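Local atomic coordinates of branched-chain alpha-ketoacid decarboxylase (Lactococcus lactis, PDB entry 2VBF), a protein that probably decarboxylates branched-chain and aromatic alpha-keto acids to aldehydes, using thiamine diphosphate and magnesium. Residues L52-L55 with D56-S60; T158-T161 with A162-T166. One frame throughout, in Å; residues are numbered along the deposited sequence. Where two conformers were deposited one is given.

In the fold
Both contacts belong to the N-terminal six-stranded parallel sheet domain. Contact 1 runs along helix 52-60, which links strands 42-45 and 65-68 near one end of the sheet. Contact 2 is the turn from strand 156-159, the outermost strand at the other end, into helix 165-179. The centres lie 18 Å apart and the nearest atoms about 8 Å apart, so they do not touch. Helix 27-37 bridges them: it packs on Phe-54 and Ile-58 of contact 1 and on Ala-165 of contact 2. The Leu-52 side chain lies about 7 Å from a bound thiamine diphosphate; contact 2 lies away from the annotated sites. Contact 1 also meets the second subunit, which contact 2 does not.

Contact 1 (L52-L55 with D56-S60); sequences LQFL and DQIIS
Ile-58 lies over one face of the Phe-54 ring, and Gln-57 sits at its edge. Ile-58 CG1 is 4.3 Å above the ring plane and offset toward the rim. The end of the chain reaches the ring too, with Ile-58 CD1 3.9 Å from Phe-54 CE2. At the edge the side-chain amide uses its oxygen: Gln-57 OE1 stands near the ring plane, 3.3 Å from Phe-54 CD1. Amide and ring planes are 82° apart. The Phe-54 ring carbon CG is anti to the backbone N (chi1 178°), which turns the ring along the helix toward Gln-57 and Ile-58. Gln-57 meets it with a chain that is extended beyond CG (chi2 179°). Ile-58 CD1 has a second neighbour, Leu-55 CD2, at 4.1 Å.

These contacts run between residues three and four apart along one helix. Asp-56 N donates to Leu-52 O, Ile-58 N to Phe-54 O at 3.2 Å, and Ile-59 N to Leu-55 O at 2.9 Å. The bond from Gln-57 N to Gln-53 O is weak, and the same N-H makes a further weak bond to Phe-54 O.

This helix is the crossover of a beta-alpha-beta unit. Phe-54, Leu-55 and Ile-58 all pack on Leu-92 of strand 89-94. Leu-32 of helix 27-37 meets Phe-54 and Ile-58. The Asp-56 carboxylate is hydrogen-bonded to the second subunit: OD2 to its His-489, OD1 to its Tyr-495 and Gln-493.

Phe-54 and Ile-58 fasten the helix to its own domain, while Leu-52 and Leu-55 also meet Tyr-495 of the second subunit. The Gln-57 oxygen faces a C-H edge, whose slight positive charge probably suits it; NE2 makes a weak hydrogen bond to Thr-26 OG1. The three hydrogen bonds of Asp-56 tie this helix to the second subunit. They would probably favour an ionised carboxylate.

Contact 2 (T158-T161 with A162-T166); sequences TLLT and AENAT
Thr-161 and Asn-164 grip each other through two clear hydrogen bonds. Thr-161 N gives its hydrogen to Asn-164 OD1 at 2.8 Å. The N-H points straight at the oxygen (173°), but it comes from above the carbonyl plane and not onto a lone pair. In return Asn-164 N donates to Thr-161 OG1 at 2.9 Å. Asn-164 has its CG between the backbone N and the carbonyl carbon (chi1 83°), which folds the amide back over Thr-161. The other end of the amide reaches further: Asn-164 ND2 donates to Leu-159 O at 3.2 Å, and that oxygen lies in the amide plane.

The reciprocal exchange is consistent with a capping box, here where strand 156-159 turns into helix 165-179 of a beta-alpha-beta unit. With an alanine here instead of Asn-164, Thr-161 N and Leu-159 O would probably lose these partners and the turn would relax.

Around this pair, Glu-163 CG comes within 3.4 Å of Thr-161 OG1. Leu-160 CD2 packs beside the Asn-164 amide, 3.9 Å from OD1. Leu-160 is itself held by Ile-185 and Leu-187 of strand 183-188 and by Ile-169 of the helix. Farther back, Thr-158 OG1 is hydrogen-bonded to Glu-168 OE1.

Contact 1 (L52-L55 with D56-S60)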
# COMPACT_ATOMS: atom_id res chain seq x y z
N LEU A 52 14.67 13.70 -5.10
CA LEU A 52 14.45 15.14 -4.91
C LEU A 52 15.05 15.99 -6.03
O LEU A 52 14.44 16.96 -6.44
CB LEU A 52 14.97 15.61 -3.55
CG LEU A 52 14.29 14.99 -2.32
CD1 LEU A 52 14.88 15.57 -1.04
CD2 LEU A 52 12.77 15.14 -2.32
N GLN A 53 16.23 15.60 -6.54
CA GLN A 53 16.88 16.35 -7.61
C GLN A 53 16.03 16.29 -8.89
O GLN A 53 15.85 17.30 -9.57
CB GLN A 53 18.30 15.80 -7.85
CG GLN A 53 19.35 16.14 -6.77
CD GLN A 53 19.17 15.36 -5.47
OE1 GLN A 53 18.07 15.28 -4.93
NE2 GLN A 53 20.26 14.80 -4.95
N PHE A 54 15.51 15.11 -9.22
CA PHE A 54 14.61 14.97 -10.35
C PHE A 54 13.32 15.76 -10.11
O PHE A 54 12.79 16.38 -11.01
CB PHE A 54 14.32 13.49 -10.64
CG PHE A 54 13.35 13.26 -11.78
CD1 PHE A 54 13.63 13.72 -13.06
CD2 PHE A 54 12.16 12.57 -11.57
CE1 PHE A 54 12.75 13.52 -14.09
CE2 PHE A 54 11.28 12.36 -12.60
CZ PHE A 54 11.56 12.83 -13.87
N LEU A 55 12.81 15.73 -8.87
CA LEU A 55 11.65 16.54 -8.50
C LEU A 55 11.85 18.02 -8.82
O LEU A 55 10.94 18.66 -9.35
CB LEU A 55 11.26 16.36 -7.02
CG LEU A 55 10.01 15.53 -6.77
CD1 LEU A 55 9.84 15.27 -5.28
CD2 LEU A 55 8.78 16.21 -7.36
N ASP A 56 13.04 18.55 -8.53
CA ASP A 56 13.34 19.95 -8.85
C ASP A 56 13.07 20.20 -10.33
O ASP A 56 12.55 21.25 -10.69
CB ASP A 56 14.81 20.27 -8.56
CG ASP A 56 15.13 20.31 -7.08
OD1 ASP A 56 14.22 20.54 -6.25
OD2 ASP A 56 16.31 20.11 -6.75
N GLN A 57 13.43 19.24 -11.17
CA GLN A 57 13.24 19.38 -12.62
C GLN A 57 11.78 19.40 -13.01
O GLN A 57 11.39 20.14 -13.92
CB GLN A 57 13.99 18.26 -13.38
CG GLN A 57 15.48 18.27 -13.09
CD GLN A 57 16.23 17.17 -13.81
OE1 GLN A 57 16.05 15.99 -13.52
NE2 GLN A 57 17.13 17.56 -14.71
N ILE A 58 10.97 18.60 -12.31
CA ILE A 58 9.53 18.61 -12.52
C ILE A 58 8.94 19.95 -12.12
O ILE A 58 8.11 20.50 -12.85
CB ILE A 58 8.80 17.51 -11.71
CG1 ILE A 58 9.29 16.12 -12.14
CG2 ILE A 58 7.28 17.65 -11.90
CD1 ILE A 58 8.72 14.95 -11.31
N ILE A 59 9.37 20.48 -10.98
CA ILE A 59 8.86 21.75 -10.47
C ILE A 59 9.20 22.87 -11.46
O ILE A 59 8.37 23.75 -11.70
CB ILE A 59 9.43 22.10 -9.07
CG1 ILE A 59 8.94 21.11 -8.01
CG2 ILE A 59 9.06 23.55 -8.67
CD1 ILE A 59 7.44 21.06 -7.84
N SER A 60 10.39 22.81 -12.04
CA SER A 60 10.87 23.85 -12.96
C SER A 60 10.16 23.87 -14.31
O SER A 60 10.20 24.89 -15.00
CB SER A 60 12.37 23.71 -13.17
OG SER A 60 13.08 24.02 -11.99

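Contact 2 (T158-T161 with A162-T166)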
# COMPACT_ATOMS: atom_id res chain seq x y z
N THR A 158 13.24 -0.75 -16.87
CA THR A 158 14.64 -0.39 -17.10
C THR A 158 15.31 0.20 -15.86
O THR A 158 14.68 0.94 -15.10
CB THR A 158 14.79 0.60 -18.29
OG1 THR A 158 16.18 0.84 -18.58
CG2 THR A 158 14.10 1.93 -18.00
N LEU A 159 16.58 -0.15 -15.67
CA LEU A 159 17.49 0.55 -14.77
C LEU A 159 18.37 1.46 -15.64
O LEU A 159 19.20 0.96 -16.42
CB LEU A 159 18.38 -0.42 -14.01
CG LEU A 159 19.56 0.19 -13.25
CD1 LEU A 159 19.09 1.29 -12.27
CD2 LEU A 159 20.36 -0.89 -12.55
N LEU A 160 18.20 2.77 -15.49
CA LEU A 160 18.91 3.69 -16.36
C LEU A 160 20.36 3.90 -15.90
O LEU A 160 20.67 3.82 -14.71
CB LEU A 160 18.21 5.05 -16.44
CG LEU A 160 16.76 5.10 -16.92
CD1 LEU A 160 16.27 6.54 -16.89
CD2 LEU A 160 16.60 4.48 -18.31
N THR A 161 21.21 4.12 -16.90
CA THR A 161 22.57 4.59 -16.72
C THR A 161 22.71 5.85 -17.56
O THR A 161 21.90 6.10 -18.45
CB THR A 161 23.60 3.56 -17.22
OG1 THR A 161 23.53 3.48 -18.65
CG2 THR A 161 23.35 2.18 -16.61
N ALA A 162 23.76 6.62 -17.32
CA ALA A 162 24.05 7.78 -18.18
C ALA A 162 24.12 7.43 -19.67
O ALA A 162 23.61 8.17 -20.51
CB ALA A 162 25.35 8.47 -17.72
N GLU A 163 24.73 6.29 -20.01
CA GLU A 163 24.95 5.91 -21.41
C GLU A 163 23.72 5.31 -22.06
O GLU A 163 23.51 5.49 -23.26
CB GLU A 163 26.13 4.94 -21.58
CG GLU A 163 26.42 4.06 -20.37
CD GLU A 163 27.20 4.80 -19.31
OE1 GLU A 163 28.18 5.49 -19.67
OE2 GLU A 163 26.85 4.71 -18.11
N ASN A 164 22.91 4.60 -21.27
CA ASN A 164 21.77 3.89 -21.83
C ASN A 164 20.46 4.70 -21.81
O ASN A 164 19.49 4.30 -22.46
CB ASN A 164 21.59 2.49 -21.19
CG ASN A 164 20.85 2.50 -19.85
OD1 ASN A 164 20.20 3.47 -19.48
ND2 ASN A 164 20.93 1.38 -19.13
N ALA A 165 20.46 5.84 -21.12
CA ALA A 165 19.20 6.46 -20.69
C ALA A 165 18.25 6.83 -21.82
O ALA A 165 17.07 6.48 -21.76
CB ALA A 165 19.47 7.69 -19.81
N THR A 166 18.73 7.54 -22.84
CA THR A 166 17.84 7.99 -23.89
C THR A 166 17.24 6.80 -24.64
O THR A 166 16.03 6.80 -24.90
CB THR A 166 18.49 9.00 -24.88
OG1 THR A 166 19.65 8.41 -25.49
CG2 THR A 166 18.88 10.27 -24.14